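Local coordinates for protein UDP-N-acetylglucosamine 2-epimerase (Methanocaldococcus jannaschii, PDB 4NES) that probably catalyses the reversible epimerisation at C-2 that interconverts UDP-N-acetylglucosamine and UDP-N-acetylmannosamine, and works as a homodimer, at residues 205-210 / 286-291; 290-295 / 308-313; 294-299 / 344-349; 302-307 / 318-323. One frame throughout, in Å; residues are numbered along the deposited sequence.

Contact 1. Residues 205-210 / 286-291. With UDP (uridine-5'-diphosphate), chain C; UD1 (uridine-diphosphate-N-acetylglucosamine), chain B.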
# COMPACT_ATOMS: atom_id res chain seq x y z
N THR A 205 -16.38 2.15 25.36
CA THR A 205 -16.60 2.05 23.92
C THR A 205 -15.86 0.84 23.39
O THR A 205 -14.81 0.49 23.91
CB THR A 205 -16.17 3.32 23.11
OG1 THR A 205 -14.74 3.37 22.98
CG2 THR A 205 -16.72 4.61 23.73
N LEU A 206 -16.40 0.19 22.37
CA LEU A 206 -15.80 -1.02 21.83
C LEU A 206 -16.19 -1.15 20.37
O LEU A 206 -17.39 -1.25 20.08
CB LEU A 206 -16.31 -2.25 22.59
CG LEU A 206 -15.56 -3.56 22.31
CD1 LEU A 206 -14.26 -3.58 23.10
CD2 LEU A 206 -16.42 -4.77 22.66
N HIS A 207 -15.22 -1.19 19.47
CA HIS A 207 -15.54 -1.35 18.04
C HIS A 207 -14.45 -1.93 17.14
O HIS A 207 -14.65 -2.03 15.93
CB HIS A 207 -16.04 -0.02 17.43
CG HIS A 207 -14.96 0.97 17.13
ND1 HIS A 207 -14.48 1.86 18.06
CD2 HIS A 207 -14.27 1.21 15.98
CE1 HIS A 207 -13.54 2.61 17.50
NE2 HIS A 207 -13.40 2.24 16.24
N ARG A 208 -13.29 -2.30 17.69
CA ARG A 208 -12.23 -2.88 16.84
C ARG A 208 -12.78 -4.11 16.14
O ARG A 208 -13.46 -4.93 16.76
CB ARG A 208 -11.01 -3.30 17.66
CG ARG A 208 -10.21 -2.16 18.29
CD ARG A 208 -9.09 -1.62 17.40
NE ARG A 208 -9.56 -0.95 16.20
CZ ARG A 208 -10.01 0.29 16.15
NH1 ARG A 208 -10.12 1.02 17.26
NH2 ARG A 208 -10.39 0.80 14.98
N ALA A 209 -12.47 -4.25 14.85
CA ALA A 209 -12.95 -5.40 14.09
C ALA A 209 -12.57 -6.71 14.77
O ALA A 209 -13.39 -7.64 14.86
CB ALA A 209 -12.39 -5.36 12.67
N GLU A 210 -11.34 -6.79 15.28
CA GLU A 210 -10.84 -8.03 15.86
C GLU A 210 -11.54 -8.39 17.18
O GLU A 210 -11.46 -9.53 17.64
CB GLU A 210 -9.32 -7.96 16.05
CG GLU A 210 -8.84 -6.76 16.87
CD GLU A 210 -8.52 -5.52 16.03
OE1 GLU A 210 -9.03 -5.36 14.90
OE2 GLU A 210 -7.74 -4.68 16.52
N THR A 286 -11.92 0.86 26.91
CA THR A 286 -12.05 1.10 25.48
C THR A 286 -11.16 0.23 24.63
O THR A 286 -10.15 -0.32 25.10
CB THR A 286 -11.74 2.59 25.17
OG1 THR A 286 -12.23 2.94 23.87
CG2 THR A 286 -10.24 2.87 25.24
N ASP A 287 -11.52 0.12 23.35
CA ASP A 287 -10.56 -0.34 22.35
C ASP A 287 -10.34 0.70 21.25
O ASP A 287 -9.75 0.40 20.21
CB ASP A 287 -10.91 -1.73 21.78
CG ASP A 287 -12.17 -1.72 20.93
OD1 ASP A 287 -12.76 -0.65 20.71
OD2 ASP A 287 -12.54 -2.81 20.43
N SER A 288 -10.81 1.93 21.48
CA SER A 288 -10.63 3.04 20.55
C SER A 288 -9.23 3.63 20.63
O SER A 288 -8.67 3.75 21.73
CB SER A 288 -11.63 4.13 20.91
OG SER A 288 -11.29 5.34 20.26
N GLY A 289 -8.67 4.05 19.50
CA GLY A 289 -7.39 4.74 19.51
C GLY A 289 -7.49 6.13 20.10
O GLY A 289 -6.72 6.50 20.99
N GLY A 290 -8.42 6.92 19.59
CA GLY A 290 -8.60 8.27 20.07
C GLY A 290 -8.98 8.35 21.54
O GLY A 290 -8.52 9.26 22.24
N VAL A 291 -9.80 7.42 22.02
CA VAL A 291 -10.22 7.47 23.42
C VAL A 291 -9.04 7.20 24.35
O VAL A 291 -8.94 7.80 25.41
CB VAL A 291 -11.41 6.54 23.69
CG1 VAL A 291 -11.75 6.51 25.17
CG2 VAL A 291 -12.62 6.99 22.88
N1 UDP C . -16.29 9.97 20.16
C2 UDP C . -17.37 10.78 20.12
N3 UDP C . -18.58 10.30 20.49
C4 UDP C . -18.76 9.02 20.89
C5 UDP C . -17.66 8.15 20.94
C6 UDP C . -16.42 8.67 20.55
O2 UDP C . -17.26 11.96 19.76
O4 UDP C . -20.03 8.58 21.25
C1' UDP C . -14.95 10.42 19.73
C2' UDP C . -13.87 10.37 20.68
O2' UDP C . -13.93 11.47 21.55
C3' UDP C . -12.68 10.33 19.82
C4' UDP C . -13.13 9.67 18.61
O4' UDP C . -14.53 9.51 18.71
O3' UDP C . -12.16 11.59 19.51
C5' UDP C . -12.56 8.31 18.40
O5' UDP C . -13.12 7.67 17.29
PA UDP C . -13.31 6.10 17.22
O1A UDP C . -14.60 5.81 16.48
O2A UDP C . -13.30 5.53 18.62
O3A UDP C . -12.15 5.50 16.33
PB UDP C . -10.62 5.24 16.55
O1B UDP C . -10.00 6.39 17.33
O2B UDP C . -10.45 3.92 17.26
O3B UDP C . -10.10 5.16 15.14
C1' UD1 B . -13.82 2.47 10.69
C2' UD1 B . -12.33 2.32 10.60
C3' UD1 B . -11.73 2.28 11.92
C4' UD1 B . -12.11 3.41 12.77
C5' UD1 B . -13.61 3.59 12.78
C6' UD1 B . -14.03 4.83 13.46
C7' UD1 B . -11.55 1.01 8.54
C8' UD1 B . -11.24 -0.34 7.96
N2' UD1 B . -11.99 1.04 9.91
O1' UD1 B . -14.35 1.36 11.32
O3' UD1 B . -10.29 2.23 11.79
O4' UD1 B . -11.65 3.23 14.10
O5' UD1 B . -14.11 3.67 11.45
O6' UD1 B . -15.25 4.76 14.10
O7' UD1 B . -11.44 2.03 7.86
N1 UD1 B . -21.91 1.86 10.07
C2 UD1 B . -23.05 2.54 10.15
N3 UD1 B . -23.07 3.86 9.94
C4 UD1 B . -21.96 4.52 9.61
C5 UD1 B . -20.75 3.84 9.51
C6 UD1 B . -20.75 2.48 9.75
O2 UD1 B . -24.09 1.98 10.45
O4 UD1 B . -22.00 5.87 9.38
C1B UD1 B . -21.87 0.40 10.32
C2B UD1 B . -22.20 -0.44 9.16
O2' UD1 B . -22.89 -1.59 9.59
C3B UD1 B . -20.90 -0.81 8.64
C4B UD1 B . -20.11 -0.98 9.88
O4B UD1 B . -20.57 0.00 10.78
O3B UD1 B . -20.90 -1.96 7.83
C5B UD1 B . -18.65 -0.80 9.66
O5B UD1 B . -18.28 0.39 9.01
PA UD1 B . -16.83 0.59 8.49
O1A UD1 B . -16.53 -0.48 7.49
O2A UD1 B . -16.72 1.97 7.92
O3A UD1 B . -15.84 0.36 9.68
PB UD1 B . -15.86 0.95 11.16
O1B UD1 B . -16.11 -0.19 12.09
O2B UD1 B . -16.79 2.13 11.27
O HOH W 1 -14.02 1.84 20.78
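D287 turns its carboxylate to the backbone N-H groups of H207 and R208 and accepts from both. Its OD1 accepts from H207 N at 2.8 Å through the lone pair on the side of the other oxygen. OD2 takes R208 N from above the carboxylate plane, 39° out of it, and also accepts from N211. L206 approaches the same carboxylate at about a right angle, its CD1 lying near OD2. The H207 ring stands almost perpendicular to the carboxylate, the planes 87° apart, and a water ties the two together: it donates to D287 OD1 and also bonds H207 ND1 and T205 OG1. On the far side of the ring, H207 NE2 donates to UD1 O4' at 2.9 Å, in the ring plane. R208 bends at chi2 and chi3, and its guanidinium works edge-on: NH1 donates to D287 O (3.0 Å) and to UDP O2B (2.9 Å), while NH2 holds UD1 O4' and pairs with E129. A methionine in place of R208 would probably leave UDP O2B and UD1 O4' each short of a donor and cost E129 this cationic partner. Behind this, T286 OG1 donates to T205 OG1 at 2.7 Å and accepts from S288 N, an ST turn. S288 OG in turn caps the helix by accepting from V291 N and donates to UDP O2A (2.6 Å), and G289 N and G290 N bind the beta-phosphate. A diphosphate held at a glycine-rich helix N-terminus in the C-terminal Rossmann-like domain is characteristic of the GT-B fold; H207 is probably an active-site residue.

Contact 2. Residues 290-295 / 308-313. With UDP (uridine-5'-diphosphate), chain C.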
# COMPACT_ATOMS: atom_id res chain seq x y z
N GLY A 290 -8.42 6.92 19.59
CA GLY A 290 -8.60 8.27 20.07
C GLY A 290 -8.98 8.35 21.54
O GLY A 290 -8.52 9.26 22.24
N VAL A 291 -9.80 7.42 22.02
CA VAL A 291 -10.22 7.47 23.42
C VAL A 291 -9.04 7.20 24.35
O VAL A 291 -8.94 7.80 25.41
CB VAL A 291 -11.41 6.54 23.69
CG1 VAL A 291 -11.75 6.51 25.17
CG2 VAL A 291 -12.62 6.99 22.88
N GLN A 292 -8.12 6.32 23.96
CA GLN A 292 -6.91 6.09 24.76
C GLN A 292 -6.14 7.40 24.94
O GLN A 292 -5.66 7.71 26.03
CB GLN A 292 -5.98 5.08 24.08
CG GLN A 292 -6.46 3.65 24.12
CD GLN A 292 -5.52 2.76 23.34
OE1 GLN A 292 -4.40 2.51 23.76
NE2 GLN A 292 -5.97 2.29 22.18
N GLU A 293 -6.03 8.17 23.86
CA GLU A 293 -5.34 9.46 23.92
C GLU A 293 -6.08 10.47 24.78
O GLU A 293 -5.48 11.12 25.63
CB GLU A 293 -5.14 10.00 22.50
CG GLU A 293 -4.13 9.17 21.71
CD GLU A 293 -4.28 9.29 20.21
OE1 GLU A 293 -5.30 9.84 19.74
OE2 GLU A 293 -3.37 8.82 19.50
N GLU A 294 -7.39 10.59 24.58
CA GLU A 294 -8.19 11.52 25.36
C GLU A 294 -8.20 11.19 26.84
O GLU A 294 -8.13 12.09 27.67
CB GLU A 294 -9.61 11.61 24.79
CG GLU A 294 -9.58 12.27 23.43
CD GLU A 294 -10.85 12.09 22.64
OE1 GLU A 294 -11.67 11.20 22.97
OE2 GLU A 294 -11.02 12.84 21.66
N ALA A 295 -8.29 9.91 27.18
CA ALA A 295 -8.25 9.49 28.58
C ALA A 295 -6.94 9.98 29.20
O ALA A 295 -6.93 10.53 30.31
CB ALA A 295 -8.37 7.97 28.68
N ASN A 308 -2.55 -5.25 22.35
CA ASN A 308 -1.48 -4.30 22.07
C ASN A 308 -2.10 -2.96 21.74
O ASN A 308 -3.31 -2.85 21.58
CB ASN A 308 -0.62 -4.78 20.91
CG ASN A 308 -1.44 -5.21 19.73
OD1 ASN A 308 -2.19 -4.42 19.17
ND2 ASN A 308 -1.32 -6.48 19.35
N THR A 309 -1.26 -1.94 21.66
CA THR A 309 -1.74 -0.62 21.30
C THR A 309 -0.71 0.07 20.43
O THR A 309 0.48 -0.24 20.49
CB THR A 309 -2.07 0.25 22.54
OG1 THR A 309 -2.50 1.54 22.11
CG2 THR A 309 -0.83 0.43 23.43
N GLU A 310 -1.16 1.00 19.59
CA GLU A 310 -0.24 1.78 18.78
C GLU A 310 0.04 3.12 19.42
O GLU A 310 0.73 3.96 18.85
CB GLU A 310 -0.71 1.92 17.32
CG GLU A 310 -2.09 2.51 17.12
CD GLU A 310 -3.17 1.58 17.60
OE1 GLU A 310 -3.31 0.48 17.02
OE2 GLU A 310 -3.86 1.94 18.57
N ARG A 311 -0.49 3.33 20.63
CA ARG A 311 -0.04 4.47 21.44
C ARG A 311 0.51 3.97 22.77
O ARG A 311 -0.09 4.18 23.83
CB ARG A 311 -1.10 5.60 21.57
CG ARG A 311 -2.54 5.18 21.80
CD ARG A 311 -3.26 4.82 20.50
NE ARG A 311 -3.50 5.96 19.62
CZ ARG A 311 -4.08 5.87 18.43
NH1 ARG A 311 -4.43 4.69 17.95
NH2 ARG A 311 -4.27 6.96 17.69
N PRO A 312 1.68 3.31 22.72
CA PRO A 312 2.27 2.70 23.90
C PRO A 312 2.71 3.73 24.92
O PRO A 312 2.93 3.34 26.06
CB PRO A 312 3.50 1.97 23.33
CG PRO A 312 3.83 2.73 22.09
CD PRO A 312 2.50 3.07 21.52
N GLU A 313 2.82 4.99 24.52
CA GLU A 313 3.22 6.04 25.44
C GLU A 313 2.22 6.17 26.59
O GLU A 313 2.58 6.49 27.72
CB GLU A 313 3.41 7.38 24.70
CG GLU A 313 4.01 7.23 23.28
CD GLU A 313 2.97 6.83 22.26
OE1 GLU A 313 1.82 6.67 22.68
OE2 GLU A 313 3.28 6.68 21.02
N1 UDP C . -16.29 9.97 20.16
C2 UDP C . -17.37 10.78 20.12
N3 UDP C . -18.58 10.30 20.49
C4 UDP C . -18.76 9.02 20.89
C5 UDP C . -17.66 8.15 20.94
C6 UDP C . -16.42 8.67 20.55
O2 UDP C . -17.26 11.96 19.76
O4 UDP C . -20.03 8.58 21.25
C1' UDP C . -14.95 10.42 19.73
C2' UDP C . -13.87 10.37 20.68
O2' UDP C . -13.93 11.47 21.55
C3' UDP C . -12.68 10.33 19.82
C4' UDP C . -13.13 9.67 18.61
O4' UDP C . -14.53 9.51 18.71
O3' UDP C . -12.16 11.59 19.51
C5' UDP C . -12.56 8.31 18.40
O5' UDP C . -13.12 7.67 17.29
PA UDP C . -13.31 6.10 17.22
O1A UDP C . -14.60 5.81 16.48
O2A UDP C . -13.30 5.53 18.62
O3A UDP C . -12.15 5.50 16.33
PB UDP C . -10.62 5.24 16.55
O1B UDP C . -10.00 6.39 17.33
O2B UDP C . -10.45 3.92 17.26
O3B UDP C . -10.10 5.16 15.14
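Two nitrogens of R311 close on a single oxygen of E293: NH2 at 2.7 Å and NE at 2.9 Å from OE2, a side-on grip that converges on one atom instead of spreading over both carboxylate oxygens. The acceptor lies in the guanidinium plane, yet both donors come in from the same face of the carboxylate, well above its plane (50° for NH2), with the two flat groups turned 72° apart. E293 OE1 pairs with K15. R311 reaches this position by bending at chi2 and chi3, and its third nitrogen, NH1, meets E310 OE2 at 2.9 Å in a salt bridge within the loop. R311 thus links an acid of the helix to one of the loop; E310 OE2 is also paired with R306. An alanine in place of R311 would probably leave the buried E293 and E310 with one cationic partner fewer each, their side chains freer to turn. Beside the ion pair, Q292 extends its chain past T309 in the opposite direction, and T309 OG1 donates to Q292 OE1 at 2.7 Å, tilted 15° from the amide plane. That hydroxyl also accepts from R311 N, an ST turn. Q292 NE2 bonds S288 O at the start of the helix. Next to E293 in sequence, but on another side of the helix, E294 takes both ribose hydroxyls of UDP, O2' on OE1 (2.7 Å) and O3' on OE2. Buried charge is thus met by opposite charge, in a network likely to keep E293 and E310 ionised and to fix the 308-313 loop to the UDP-binding helix.

Contact 3. Residues 294-299 / 344-349. With UDP (uridine-5'-diphosphate), chain C.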
# COMPACT_ATOMS: atom_id res chain seq x y z
N GLU A 294 -7.39 10.59 24.58
CA GLU A 294 -8.19 11.52 25.36
C GLU A 294 -8.20 11.19 26.84
O GLU A 294 -8.13 12.09 27.67
CB GLU A 294 -9.61 11.61 24.79
CG GLU A 294 -9.58 12.27 23.43
CD GLU A 294 -10.85 12.09 22.64
OE1 GLU A 294 -11.67 11.20 22.97
OE2 GLU A 294 -11.02 12.84 21.66
N ALA A 295 -8.29 9.91 27.18
CA ALA A 295 -8.25 9.49 28.58
C ALA A 295 -6.94 9.98 29.20
O ALA A 295 -6.93 10.53 30.31
CB ALA A 295 -8.37 7.97 28.68
N CYS A 296 -5.85 9.83 28.47
CA CYS A 296 -4.55 10.24 28.98
C CYS A 296 -4.50 11.76 29.18
O CYS A 296 -4.07 12.26 30.23
CB CYS A 296 -3.46 9.78 28.01
SG CYS A 296 -1.78 10.16 28.52
N ILE A 297 -4.99 12.49 28.18
CA ILE A 297 -4.99 13.94 28.22
C ILE A 297 -5.85 14.48 29.36
O ILE A 297 -5.46 15.44 30.06
CB ILE A 297 -5.49 14.49 26.87
CG1 ILE A 297 -4.47 14.15 25.77
CG2 ILE A 297 -5.76 15.99 26.95
CD1 ILE A 297 -5.05 14.20 24.35
N LEU A 298 -7.00 13.86 29.57
CA LEU A 298 -7.96 14.29 30.59
C LEU A 298 -7.64 13.78 31.99
O LEU A 298 -8.36 14.10 32.94
CB LEU A 298 -9.37 13.85 30.19
CG LEU A 298 -9.90 14.48 28.92
CD1 LEU A 298 -11.20 13.81 28.48
CD2 LEU A 298 -10.09 15.98 29.12
N LYS A 299 -6.56 13.00 32.10
CA LYS A 299 -6.12 12.42 33.38
C LYS A 299 -7.16 11.49 33.99
O LYS A 299 -7.41 11.50 35.21
CB LYS A 299 -5.75 13.51 34.40
CG LYS A 299 -4.82 14.57 33.88
CD LYS A 299 -3.47 14.02 33.50
CE LYS A 299 -2.59 15.15 32.98
NZ LYS A 299 -1.30 14.68 32.43
N TRP A 344 0.24 11.98 35.58
CA TRP A 344 1.20 11.42 34.65
C TRP A 344 1.53 12.48 33.63
O TRP A 344 0.82 13.47 33.50
CB TRP A 344 0.65 10.15 33.96
CG TRP A 344 -0.75 10.25 33.42
CD1 TRP A 344 -1.15 10.90 32.28
CD2 TRP A 344 -1.92 9.63 33.97
NE1 TRP A 344 -2.51 10.73 32.11
CE2 TRP A 344 -3.00 9.96 33.14
CE3 TRP A 344 -2.15 8.83 35.10
CZ2 TRP A 344 -4.30 9.51 33.39
CZ3 TRP A 344 -3.45 8.39 35.36
CH2 TRP A 344 -4.51 8.74 34.50
N LYS A 345 2.64 12.28 32.93
CA LYS A 345 3.06 13.17 31.86
C LYS A 345 2.12 13.08 30.66
O LYS A 345 1.54 12.03 30.44
CB LYS A 345 4.49 12.80 31.46
CG LYS A 345 4.80 12.82 29.98
CD LYS A 345 6.31 12.90 29.78
CE LYS A 345 6.71 12.74 28.33
NZ LYS A 345 6.62 11.32 27.93
N ASN A 346 1.95 14.18 29.92
CA ASN A 346 1.30 14.08 28.61
C ASN A 346 2.33 14.08 27.51
O ASN A 346 3.04 15.06 27.29
CB ASN A 346 0.23 15.15 28.35
CG ASN A 346 -0.39 15.03 26.94
OD1 ASN A 346 -1.06 14.03 26.59
ND2 ASN A 346 -0.18 16.06 26.13
N PRO A 347 2.43 12.95 26.80
CA PRO A 347 3.43 12.71 25.77
C PRO A 347 3.03 13.26 24.41
O PRO A 347 3.83 13.20 23.48
CB PRO A 347 3.47 11.18 25.71
CG PRO A 347 2.07 10.77 26.06
CD PRO A 347 1.60 11.76 27.07
N PHE A 348 1.82 13.82 24.29
CA PHE A 348 1.29 14.11 22.97
C PHE A 348 1.37 15.56 22.51
O PHE A 348 0.83 15.91 21.46
CB PHE A 348 -0.14 13.58 22.85
CG PHE A 348 -0.25 12.10 23.02
CD1 PHE A 348 0.51 11.25 22.22
CD2 PHE A 348 -1.08 11.55 23.98
CE1 PHE A 348 0.43 9.87 22.37
CE2 PHE A 348 -1.17 10.18 24.14
CZ PHE A 348 -0.42 9.34 23.34
N GLY A 349 2.06 16.39 23.28
CA GLY A 349 2.32 17.75 22.86
C GLY A 349 1.48 18.81 23.54
O GLY A 349 0.68 18.51 24.43
N1 UDP C . -16.29 9.97 20.16
C2 UDP C . -17.37 10.78 20.12
N3 UDP C . -18.58 10.30 20.49
C4 UDP C . -18.76 9.02 20.89
C5 UDP C . -17.66 8.15 20.94
C6 UDP C . -16.42 8.67 20.55
O2 UDP C . -17.26 11.96 19.76
O4 UDP C . -20.03 8.58 21.25
C1' UDP C . -14.95 10.42 19.73
C2' UDP C . -13.87 10.37 20.68
O2' UDP C . -13.93 11.47 21.55
C3' UDP C . -12.68 10.33 19.82
C4' UDP C . -13.13 9.67 18.61
O4' UDP C . -14.53 9.51 18.71
O3' UDP C . -12.16 11.59 19.51
C5' UDP C . -12.56 8.31 18.40
O5' UDP C . -13.12 7.67 17.29
PA UDP C . -13.31 6.10 17.22
O1A UDP C . -14.60 5.81 16.48
O2A UDP C . -13.30 5.53 18.62
O3A UDP C . -12.15 5.50 16.33
PB UDP C . -10.62 5.24 16.55
O1B UDP C . -10.00 6.39 17.33
O2B UDP C . -10.45 3.92 17.26
O3B UDP C . -10.10 5.16 15.14
O HOH W 2 -0.72 15.11 35.68
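W344 packs its indole against the C-terminal end of helix 289-298, closed by a Schellman motif at K299, within the C-terminal half of the GT-B fold. Hydrogen bonds come first. W344 NE1 donates to C296 O at 2.9 Å, in the carbonyl plane and on a lone pair, with the acceptor close to the plane of the indole. C296 O also accepts from K299 N, so the last turn and the tryptophan share one carbonyl. The lysine answers in the other direction: K299 NZ donates to W344 O at 2.7 Å, and a water weakly bonded to NZ accepts from W344 N. Among the apolar contacts, K299 bends at chi2 (-63°) and lays CD over one face of the indole, 3.6 Å above the plane and displaced toward the rim, a CH-pi contact. The sulfur of C296, set anti to its backbone N, comes obliquely to the same ring and also touches P347 CD and F348 CE2. P347 CG sits over the centre of the F348 ring. F348 also packs on V172 of helix 170-183. Next to C296, I297 CG1 rests 3.5 Å from N346 OD1.

Contact 4. Residues 302-307 / 318-323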
# COMPACT_ATOMS: atom_id res chain seq x y z
N CYS A 302 -7.27 4.68 32.10
CA CYS A 302 -7.79 3.96 30.95
C CYS A 302 -7.43 2.48 31.03
O CYS A 302 -6.33 2.11 31.47
CB CYS A 302 -7.23 4.57 29.66
SG CYS A 302 -8.02 3.98 28.15
N ILE A 303 -8.37 1.63 30.64
CA ILE A 303 -8.11 0.20 30.47
C ILE A 303 -8.44 -0.15 29.04
O ILE A 303 -9.57 0.06 28.58
CB ILE A 303 -8.94 -0.64 31.45
CG1 ILE A 303 -8.46 -0.41 32.88
CG2 ILE A 303 -8.84 -2.13 31.09
CD1 ILE A 303 -9.41 -0.94 33.92
N THR A 304 -7.44 -0.67 28.32
CA THR A 304 -7.59 -0.93 26.90
C THR A 304 -7.85 -2.41 26.65
O THR A 304 -7.05 -3.28 27.03
CB THR A 304 -6.38 -0.43 26.09
OG1 THR A 304 -6.27 0.99 26.26
CG2 THR A 304 -6.56 -0.71 24.61
N LEU A 305 -8.98 -2.70 26.01
CA LEU A 305 -9.43 -4.07 25.78
C LEU A 305 -8.81 -4.62 24.49
O LEU A 305 -9.52 -5.03 23.56
CB LEU A 305 -10.96 -4.09 25.73
CG LEU A 305 -11.66 -3.51 26.96
CD1 LEU A 305 -13.10 -3.10 26.64
CD2 LEU A 305 -11.64 -4.49 28.12
N ARG A 306 -7.48 -4.60 24.44
CA ARG A 306 -6.70 -5.06 23.28
C ARG A 306 -5.44 -5.73 23.79
O ARG A 306 -5.04 -5.53 24.94
CB ARG A 306 -6.33 -3.88 22.37
CG ARG A 306 -7.50 -3.18 21.72
CD ARG A 306 -7.06 -1.91 20.96
NE ARG A 306 -5.99 -2.21 20.02
CZ ARG A 306 -5.24 -1.29 19.40
NH1 ARG A 306 -5.47 -0.00 19.61
NH2 ARG A 306 -4.27 -1.66 18.58
N ASP A 307 -4.80 -6.53 22.93
CA ASP A 307 -3.57 -7.22 23.30
C ASP A 307 -2.35 -6.34 23.08
O ASP A 307 -1.25 -6.63 23.56
CB ASP A 307 -3.41 -8.50 22.48
CG ASP A 307 -4.48 -9.52 22.79
OD1 ASP A 307 -4.87 -9.63 23.97
OD2 ASP A 307 -4.92 -10.22 21.85
N GLY A 318 1.88 5.43 32.47
CA GLY A 318 1.09 4.86 33.56
C GLY A 318 -0.40 5.13 33.48
O GLY A 318 -1.16 4.79 34.40
N ALA A 319 -0.82 5.73 32.38
CA ALA A 319 -2.20 6.19 32.22
C ALA A 319 -3.13 5.07 31.75
O ALA A 319 -4.35 5.21 31.83
CB ALA A 319 -2.25 7.36 31.25
N ASN A 320 -2.56 3.96 31.27
CA ASN A 320 -3.30 2.97 30.48
C ASN A 320 -2.71 1.60 30.76
O ASN A 320 -1.53 1.48 31.09
CB ASN A 320 -3.17 3.33 28.99
CG ASN A 320 -4.09 2.52 28.07
OD1 ASN A 320 -5.04 1.85 28.50
ND2 ASN A 320 -3.83 2.62 26.77
N ILE A 321 -3.54 0.57 30.64
CA ILE A 321 -3.11 -0.81 30.84
C ILE A 321 -3.87 -1.68 29.85
O ILE A 321 -5.06 -1.46 29.61
CB ILE A 321 -3.35 -1.26 32.30
CG1 ILE A 321 -2.89 -2.70 32.52
CG2 ILE A 321 -4.80 -1.06 32.69
CD1 ILE A 321 -2.82 -3.06 33.98
N LEU A 322 -3.17 -2.65 29.25
CA LEU A 322 -3.77 -3.55 28.27
C LEU A 322 -4.26 -4.83 28.93
O LEU A 322 -3.52 -5.47 29.68
CB LEU A 322 -2.75 -3.92 27.19
CG LEU A 322 -2.03 -2.76 26.50
CD1 LEU A 322 -1.07 -3.28 25.46
CD2 LEU A 322 -3.03 -1.81 25.88
N VAL A 323 -5.51 -5.20 28.64
CA VAL A 323 -6.11 -6.42 29.20
C VAL A 323 -6.69 -7.38 28.17
O VAL A 323 -7.15 -8.48 28.53
CB VAL A 323 -7.21 -6.08 30.23
CG1 VAL A 323 -6.64 -5.26 31.37
CG2 VAL A 323 -8.37 -5.36 29.56
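I303 and I321 lie side by side on one face of two parallel strands, with I303 CG1 against I321 CG2 at 3.7 Å. The groove beyond is filled by V323: its CG2 nestles in the corner made by I303 CG2 (3.6 Å) and L305 CD2 (3.7 Å). Helix 327-338 closes over this face, A333 touching I303, I321 and V323. C302, T304, N320 and L322 form the other face. L322 runs alongside T304 and sets CD2 on T304 CB, while its CD1 lies against the backbone of D307. N320 crosses T304 at about a right angle. Its CG is anti to the backbone N (chi1 -170°), which carries the amide toward the neighbouring strand; OD1 then lies in the hollow between C302 and T304, where T304 OG1 donates to N320 OD1 at 2.7 Å, on a lone pair. The ladder is firm where C302 N donates to A319 O (3.0 Å), T304 N to I321 O (2.8 Å) and V323 N to T304 O (2.9 Å), and weak at I321 N to C302 O. Strand 302-304, helix 313-316 and strand 320-322 make a beta-alpha-beta unit. The chemistry is divided by face: aliphatic branches pack the strands against helix 327-338, whereas toward helix 289-298 a buried hydroxyl donates to the N320 amide oxygen, and T314 takes the amide nitrogen.

Overall arrangement
Helix 289-298 connects the set: contact 1 holds its N-terminus at the UDP diphosphate, contact 2 its middle and contact 3 its C-terminal end, with the centres of contacts 1 and 3 about 18 Å apart. Contacts 1 and 2 touch where G289 CA meets R311 NH1 at 3.3 Å. Contact 4 continues the sheet alongside, and probable hydrogen bonds between L305 N and T286 O (2.8 Å) and between T286 N and I303 O join it to contact 1. Q292 meets contact 4 through T304 and N320, and contacts 3 and 4 meet where W344 CE2 lies 3.3 Å from A319 CB. Only contact 1 includes the probable active-site H207; the Q292 side chain is about 9 Å from that of H207.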